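Local coordinates for protein host Factor for Q beta (Staphylococcus aureus, PDB 1KQ1) that binds RNA as a hexameric, Sm-like host factor and so regulates the translation of many bacterial messages, at the interface of chains A and B. Numbering follows the deposited sequence. Chains: chain A/B, Host Factor for Q beta.

Two patches of one subunit interface illustrate how an Sm-like ring is closed by unlike surfaces. In contact 1 strand 60-64 of chain A meets the end of strand 51-56 and the following 3-10 turn of chain B; in contact 2 the start of helix 7-18 of chain A meets the loop between strands 31-39 and 43-48 of chain B. Their C-alpha centres lie about 12 Å apart and they share no residue. Each patch pairs different elements of the same protein, so a subunit offers one surface to one neighbour and a different surface to the other, which lets six copies close into a ring.

Contact 1: the interface of chains A and B. Residues chain A 27, 57-58, 60-61; chain B 54-56, 58-59.
B:His58 and B:Tyr56 reach from one subunit towards A:Ile60, and the two rings use different parts of it: the imidazole takes the carbonyl, the phenol the side chain. The imidazole of B:His58 carries the CB of B:Tyr56 over the centre of one face, 3.4 Å above its plane. Its CG sits between the backbone N and the carbonyl carbon (chi1 62°), a turn that sends NE2 tip-first across the interface. There NE2 gives a hydrogen bond of 2.8 Å to the carbonyl O of A:Ile60, almost in line with that C=O but bent at the hydrogen (142°), in keeping with an acceptor 21° out of the ring plane. The carbonyl O of A:Lys57 lies 3.2 Å from NE2 but well off the N-H direction and as near to CE1, so it can be at most a weaker second acceptor. The phenol of B:Tyr56 slants across the branched side chain of A:Ile60, whose CG2 meets the ring in plane at its edge, 3.7 Å from CE2. Farther out, the hydroxyl OH rests against the aliphatic stem of A:Lys57, 3.5 Å from CG. The backbone N of B:Tyr56 is hydrogen-bonded to O of A:Ser61 at 3.0 Å, tying the strands directly. Beyond the histidine, the methyl of B:Ala59 packs on CA of A:Ser61 and on CD2 of A:Leu27. Strand pairing, an imidazole-to-carbonyl bond and apolar packing together join neighbouring subunits of the RNA-binding hexamer.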
ATOM      1  N   LEU A  27       1.063  -6.277  -6.788  1.00  9.57           N
ATOM      2  CA  LEU A  27       0.171  -5.128  -6.647  1.00 10.34           C
ATOM      3  C   LEU A  27       0.208  -4.201  -7.852  1.00 11.76           C
ATOM      4  O   LEU A  27      -0.812  -3.602  -8.199  1.00 13.04           O
ATOM      5  CB  LEU A  27       0.530  -4.279  -5.416  1.00 16.66           C
ATOM      6  CG  LEU A  27       0.347  -4.918  -4.027  1.00 19.64           C
ATOM      7  CD1 LEU A  27       0.520  -3.841  -2.958  1.00 13.71           C
ATOM      8  CD2 LEU A  27      -1.019  -5.574  -3.907  1.00 19.52           C
ATOM      9  N   LYS A  57       4.495 -11.215   0.792  1.00  6.31           N
ATOM     10  CA  LYS A  57       3.071 -11.360   0.564  1.00  5.33           C
ATOM     11  C   LYS A  57       2.388  -9.994   0.520  1.00  6.07           C
ATOM     12  O   LYS A  57       1.380  -9.852  -0.173  1.00  7.70           O
ATOM     13  CB  LYS A  57       2.438 -12.219   1.676  1.00  6.17           C
ATOM     14  CG  LYS A  57       2.796 -13.693   1.573  1.00  7.19           C
ATOM     15  CD  LYS A  57       2.212 -14.397   2.823  1.00  9.16           C
ATOM     16  CE  LYS A  57       2.420 -15.904   2.728  1.00  9.52           C
ATOM     17  NZ  LYS A  57       1.775 -16.607   3.939  1.00 13.82           N
ATOM     18  N   HIS A  58       2.963  -9.007   1.209  1.00  6.65           N
ATOM     19  CA  HIS A  58       2.344  -7.674   1.147  1.00  7.49           C
ATOM     20  C   HIS A  58       2.384  -7.111  -0.266  1.00  7.16           C
ATOM     21  O   HIS A  58       1.646  -6.165  -0.569  1.00 10.41           O
ATOM     22  CB  HIS A  58       2.976  -6.692   2.154  1.00  5.94           C
ATOM     23  CG  HIS A  58       4.426  -6.370   1.947  1.00  6.48           C
ATOM     24  ND1 HIS A  58       5.329  -6.389   2.985  1.00  7.14           N
ATOM     25  CD2 HIS A  58       5.108  -5.892   0.870  1.00  8.17           C
ATOM     26  CE1 HIS A  58       6.508  -5.956   2.567  1.00  6.69           C
ATOM     27  NE2 HIS A  58       6.395  -5.645   1.279  1.00  6.63           N
ATOM     28  N   ILE A  60       1.896  -9.131  -3.076  1.00  6.15           N
ATOM     29  CA  ILE A  60       1.166 -10.016  -3.934  1.00  4.77           C
ATOM     30  C   ILE A  60      -0.297  -9.681  -3.967  1.00  8.62           C
ATOM     31  O   ILE A  60      -0.898  -9.335  -2.906  1.00  7.36           O
ATOM     32  CB  ILE A  60       1.302 -11.489  -3.420  1.00  4.79           C
ATOM     33  CG1 ILE A  60       2.767 -11.884  -3.498  1.00  8.10           C
ATOM     34  CG2 ILE A  60       0.388 -12.451  -4.185  1.00  8.07           C
ATOM     35  CD1 ILE A  60       2.998 -13.340  -2.939  1.00  9.14           C
ATOM     36  N   SER A  61      -0.860  -9.719  -5.167  1.00  7.44           N
ATOM     37  CA  SER A  61      -2.288  -9.515  -5.350  1.00  7.53           C
ATOM     38  C   SER A  61      -3.026 -10.843  -5.460  1.00  8.39           C
ATOM     39  O   SER A  61      -3.999 -11.108  -4.750  1.00 10.19           O
ATOM     40  CB  SER A  61      -2.571  -8.761  -6.660  1.00 12.91           C
ATOM     41  OG  SER A  61      -3.957  -8.825  -6.914  1.00 23.05           O
TER
ATOM     42  N   LEU B  54      -6.500 -17.099  -6.145  1.00 10.21           N
ATOM     43  CA  LEU B  54      -6.543 -16.863  -4.716  1.00 11.12           C
ATOM     44  C   LEU B  54      -6.088 -15.394  -4.585  1.00  7.68           C
ATOM     45  O   LEU B  54      -4.943 -15.074  -4.916  1.00  9.88           O
ATOM     46  CB  LEU B  54      -5.577 -17.784  -4.015  1.00 14.18           C
ATOM     47  CG  LEU B  54      -5.587 -17.593  -2.503  1.00 19.93           C
ATOM     48  CD1 LEU B  54      -6.979 -17.929  -1.963  1.00 20.83           C
ATOM     49  CD2 LEU B  54      -4.512 -18.527  -1.881  1.00 28.11           C
ATOM     50  N   ILE B  55      -7.020 -14.548  -4.133  1.00  7.64           N
ATOM     51  CA  ILE B  55      -6.798 -13.096  -4.089  1.00  7.22           C
ATOM     52  C   ILE B  55      -6.710 -12.586  -2.668  1.00  9.64           C
ATOM     53  O   ILE B  55      -7.537 -12.933  -1.829  1.00  9.39           O
ATOM     54  CB  ILE B  55      -7.978 -12.363  -4.785  1.00  7.89           C
ATOM     55  CG1 ILE B  55      -8.137 -12.803  -6.251  1.00 11.65           C
ATOM     56  CG2 ILE B  55      -7.705 -10.846  -4.783  1.00  9.40           C
ATOM     57  CD1 ILE B  55      -9.426 -12.369  -6.888  1.00 13.66           C
ATOM     58  N   TYR B  56      -5.687 -11.795  -2.368  1.00  7.72           N
ATOM     59  CA  TYR B  56      -5.588 -11.204  -1.053  1.00  7.10           C
ATOM     60  C   TYR B  56      -6.522 -10.010  -0.942  1.00  8.98           C
ATOM     61  O   TYR B  56      -6.499  -9.150  -1.825  1.00  8.82           O
ATOM     62  CB  TYR B  56      -4.178 -10.693  -0.753  1.00  7.14           C
ATOM     63  CG  TYR B  56      -3.193 -11.778  -0.405  1.00  7.81           C
ATOM     64  CD1 TYR B  56      -3.303 -12.496   0.784  1.00  9.99           C
ATOM     65  CD2 TYR B  56      -2.141 -12.052  -1.237  1.00  9.63           C
ATOM     66  CE1 TYR B  56      -2.361 -13.486   1.128  1.00  9.66           C
ATOM     67  CE2 TYR B  56      -1.203 -13.035  -0.910  1.00 10.56           C
ATOM     68  CZ  TYR B  56      -1.329 -13.744   0.277  1.00  8.87           C
ATOM     69  OH  TYR B  56      -0.393 -14.727   0.571  1.00 11.79           O
ATOM     70  N   HIS B  58      -6.127  -7.579   0.795  1.00  7.37           N
ATOM     71  CA  HIS B  58      -5.347  -6.345   0.862  1.00  8.08           C
ATOM     72  C   HIS B  58      -5.126  -5.733  -0.516  1.00  8.73           C
ATOM     73  O   HIS B  58      -4.784  -4.530  -0.624  1.00 11.07           O
ATOM     74  CB  HIS B  58      -3.965  -6.519   1.578  1.00  8.39           C
ATOM     75  CG  HIS B  58      -2.996  -7.476   0.920  1.00  6.57           C
ATOM     76  ND1 HIS B  58      -2.434  -8.527   1.620  1.00 10.44           N
ATOM     77  CD2 HIS B  58      -2.405  -7.475  -0.303  1.00 10.60           C
ATOM     78  CE1 HIS B  58      -1.523  -9.126   0.860  1.00 12.30           C
ATOM     79  NE2 HIS B  58      -1.482  -8.504  -0.309  1.00  9.61           N
ATOM     80  N   ALA B  59      -5.285  -6.536  -1.568  1.00  6.89           N
ATOM     81  CA  ALA B  59      -5.107  -6.047  -2.915  1.00  5.99           C
ATOM     82  C   ALA B  59      -6.419  -5.688  -3.602  1.00  6.10           C
ATOM     83  O   ALA B  59      -6.423  -5.276  -4.780  1.00  9.66           O
ATOM     84  CB  ALA B  59      -4.369  -7.145  -3.738  1.00  8.35           C
TER

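Contact 2: the interface of chains A and B. Residues chain A 6-8; chain B 39-41, 43.
A:Ile7, at the start of a helix, lays its side chain between B:Asp40 and B:Val43, running antiparallel to both side chains. Its CB lies 3.7 Å from CG2 of B:Val43 and also borders the carboxylate oxygen OD1 of B:Asp40. From there the two branches part. CG2, anti to the backbone N, packs on the same valine methyl, while CG1, anti to the carbonyl carbon (chi1 -63°), runs alongside the carboxylate, with OD1 at 3.6 Å. The terminal CD1 ends against the backbone carbonyl of B:Tyr39, 3.4 Å from its C. The apolar chain therefore passes beside an acidic group whose oxygens have polar partners. OD1 accepts a long hydrogen bond of 3.3 Å from the backbone N of A:Ile7, met nearly along its C-O axis. Two waters also bond to OD1. Water 2 links it back to the same N, whose N-H is thus divided between OD1 and the water in two long, bent bonds, neither of them strong. Water 1, 2.9 Å from the N of A:Gln8, bridges that N to OD1. The other oxygen, OD2, receives the N of B:Val43 at 3.0 Å within its own chain, a bond that steadies the carboxylate's rotation. Negative charge beside the first N-H groups of a helix would probably be stabilised by the helix dipole, much as in an N-terminal cap. The amine of B:Lys41 comes near OD1 of A:Asn6, but that lysine is poorly ordered. CB of A:Gln8 brushes CG1 of B:Val43 more loosely. The site sits where the amino end of helix 7-18 meets the loop that joins strand 31-39 to strand 43-48 in the neighbouring Sm fold.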
ATOM      1  N   ASN A   6      -7.221 -22.804   7.460  1.00 36.32           N
ATOM      2  CA  ASN A   6      -7.031 -21.403   6.944  1.00 27.04           C
ATOM      3  C   ASN A   6      -6.814 -21.485   5.430  1.00 25.91           C
ATOM      4  O   ASN A   6      -5.899 -22.150   4.989  1.00 19.71           O
ATOM      5  CB  ASN A   6      -5.830 -20.786   7.634  1.00 40.51           C
ATOM      6  CG  ASN A   6      -5.494 -19.429   7.093  1.00 32.42           C
ATOM      7  OD1 ASN A   6      -5.984 -18.408   7.563  1.00 51.09           O
ATOM      8  ND2 ASN A   6      -4.665 -19.415   6.079  1.00 18.60           N
ATOM      9  N   ILE A   7      -7.625 -20.776   4.643  1.00 22.75           N
ATOM     10  CA  ILE A   7      -7.552 -20.900   3.195  1.00 19.48           C
ATOM     11  C   ILE A   7      -6.187 -20.697   2.592  1.00 15.35           C
ATOM     12  O   ILE A   7      -5.704 -21.510   1.795  1.00 15.75           O
ATOM     13  CB  ILE A   7      -8.561 -19.956   2.486  1.00 21.82           C
ATOM     14  CG1 ILE A   7      -9.994 -20.342   2.855  1.00 24.48           C
ATOM     15  CG2 ILE A   7      -8.448 -20.107   0.967  1.00 19.99           C
ATOM     16  CD1 ILE A   7     -11.021 -19.373   2.270  1.00 21.71           C
ATOM     17  N   GLN A   8      -5.554 -19.594   2.957  1.00 15.84           N
ATOM     18  CA  GLN A   8      -4.260 -19.311   2.405  1.00 15.14           C
ATOM     19  C   GLN A   8      -3.148 -20.303   2.791  1.00 15.19           C
ATOM     20  O   GLN A   8      -2.336 -20.711   1.950  1.00 15.82           O
ATOM     21  CB  GLN A   8      -3.855 -17.889   2.832  1.00 25.38           C
ATOM     22  CG  GLN A   8      -2.485 -17.570   2.425  1.00 23.63           C
ATOM     23  CD  GLN A   8      -1.886 -16.344   3.100  1.00 22.56           C
ATOM     24  OE1 GLN A   8      -0.786 -16.009   2.787  1.00 18.14           O
ATOM     25  NE2 GLN A   8      -2.617 -15.672   4.011  1.00 24.72           N
TER
ATOM     26  N   TYR B  39     -13.957 -17.833   0.884  1.00 17.14           N
ATOM     27  CA  TYR B  39     -13.300 -16.643   1.390  1.00 19.05           C
ATOM     28  C   TYR B  39     -13.134 -16.757   2.885  1.00 20.61           C
ATOM     29  O   TYR B  39     -13.783 -17.594   3.545  1.00 22.07           O
ATOM     30  CB  TYR B  39     -14.145 -15.381   1.075  1.00 17.07           C
ATOM     31  CG  TYR B  39     -15.526 -15.423   1.710  1.00 24.15           C
ATOM     32  CD1 TYR B  39     -15.739 -14.950   3.001  1.00 25.80           C
ATOM     33  CD2 TYR B  39     -16.582 -16.067   1.060  1.00 24.56           C
ATOM     34  CE1 TYR B  39     -16.986 -15.128   3.642  1.00 32.94           C
ATOM     35  CE2 TYR B  39     -17.813 -16.253   1.678  1.00 25.10           C
ATOM     36  CZ  TYR B  39     -18.008 -15.781   2.966  1.00 27.35           C
ATOM     37  OH  TYR B  39     -19.237 -15.972   3.555  1.00 31.55           O
ATOM     38  N   ASP B  40     -12.241 -15.936   3.403  1.00 17.40           N
ATOM     39  CA  ASP B  40     -12.046 -15.827   4.832  1.00 19.22           C
ATOM     40  C   ASP B  40     -11.538 -14.438   5.192  1.00 20.97           C
ATOM     41  O   ASP B  40     -11.626 -13.526   4.386  1.00 18.25           O
ATOM     42  CB  ASP B  40     -11.155 -16.964   5.372  1.00 20.64           C
ATOM     43  CG  ASP B  40      -9.699 -16.859   4.954  1.00 21.77           C
ATOM     44  OD1 ASP B  40      -8.965 -17.831   5.195  1.00 21.89           O
ATOM     45  OD2 ASP B  40      -9.277 -15.821   4.399  1.00 21.28           O
ATOM     46  N   LYS B  41     -11.023 -14.265   6.391  1.00 20.97           N
ATOM     47  CA  LYS B  41     -10.576 -12.949   6.809  1.00 29.00           C
ATOM     48  C   LYS B  41      -9.555 -12.300   5.869  1.00 26.34           C
ATOM     49  O   LYS B  41      -9.548 -11.079   5.707  1.00 23.57           O
ATOM     50  CB  LYS B  41      -9.986 -13.043   8.221  1.00 36.87           C
ATOM     51  CG  LYS B  41      -9.093 -14.252   8.441  1.00 43.84           C
ATOM     52  CD  LYS B  41      -8.695 -14.396   9.913  1.00 47.12           C
ATOM     53  CE  LYS B  41      -8.476 -15.860  10.308  1.00 54.31           C
ATOM     54  NZ  LYS B  41      -7.401 -16.534   9.532  1.00 56.39           N
ATOM     55  N   VAL B  43      -8.412 -13.719   2.430  1.00 13.56           N
ATOM     56  CA  VAL B  43      -8.425 -14.003   1.006  1.00 13.25           C
ATOM     57  C   VAL B  43      -9.801 -14.343   0.464  1.00 13.99           C
ATOM     58  O   VAL B  43     -10.769 -14.613   1.206  1.00 14.25           O
ATOM     59  CB  VAL B  43      -7.515 -15.231   0.631  1.00 14.20           C
ATOM     60  CG1 VAL B  43      -6.077 -14.982   1.035  1.00 16.53           C
ATOM     61  CG2 VAL B  43      -8.012 -16.486   1.337  1.00 16.68           C
TER
HETATM   62  O   HOH W   1      -6.369 -17.233   4.518  1.00 21.01           O
HETATM   63  O   HOH W   2      -9.985 -19.877   6.697  1.00 29.31           O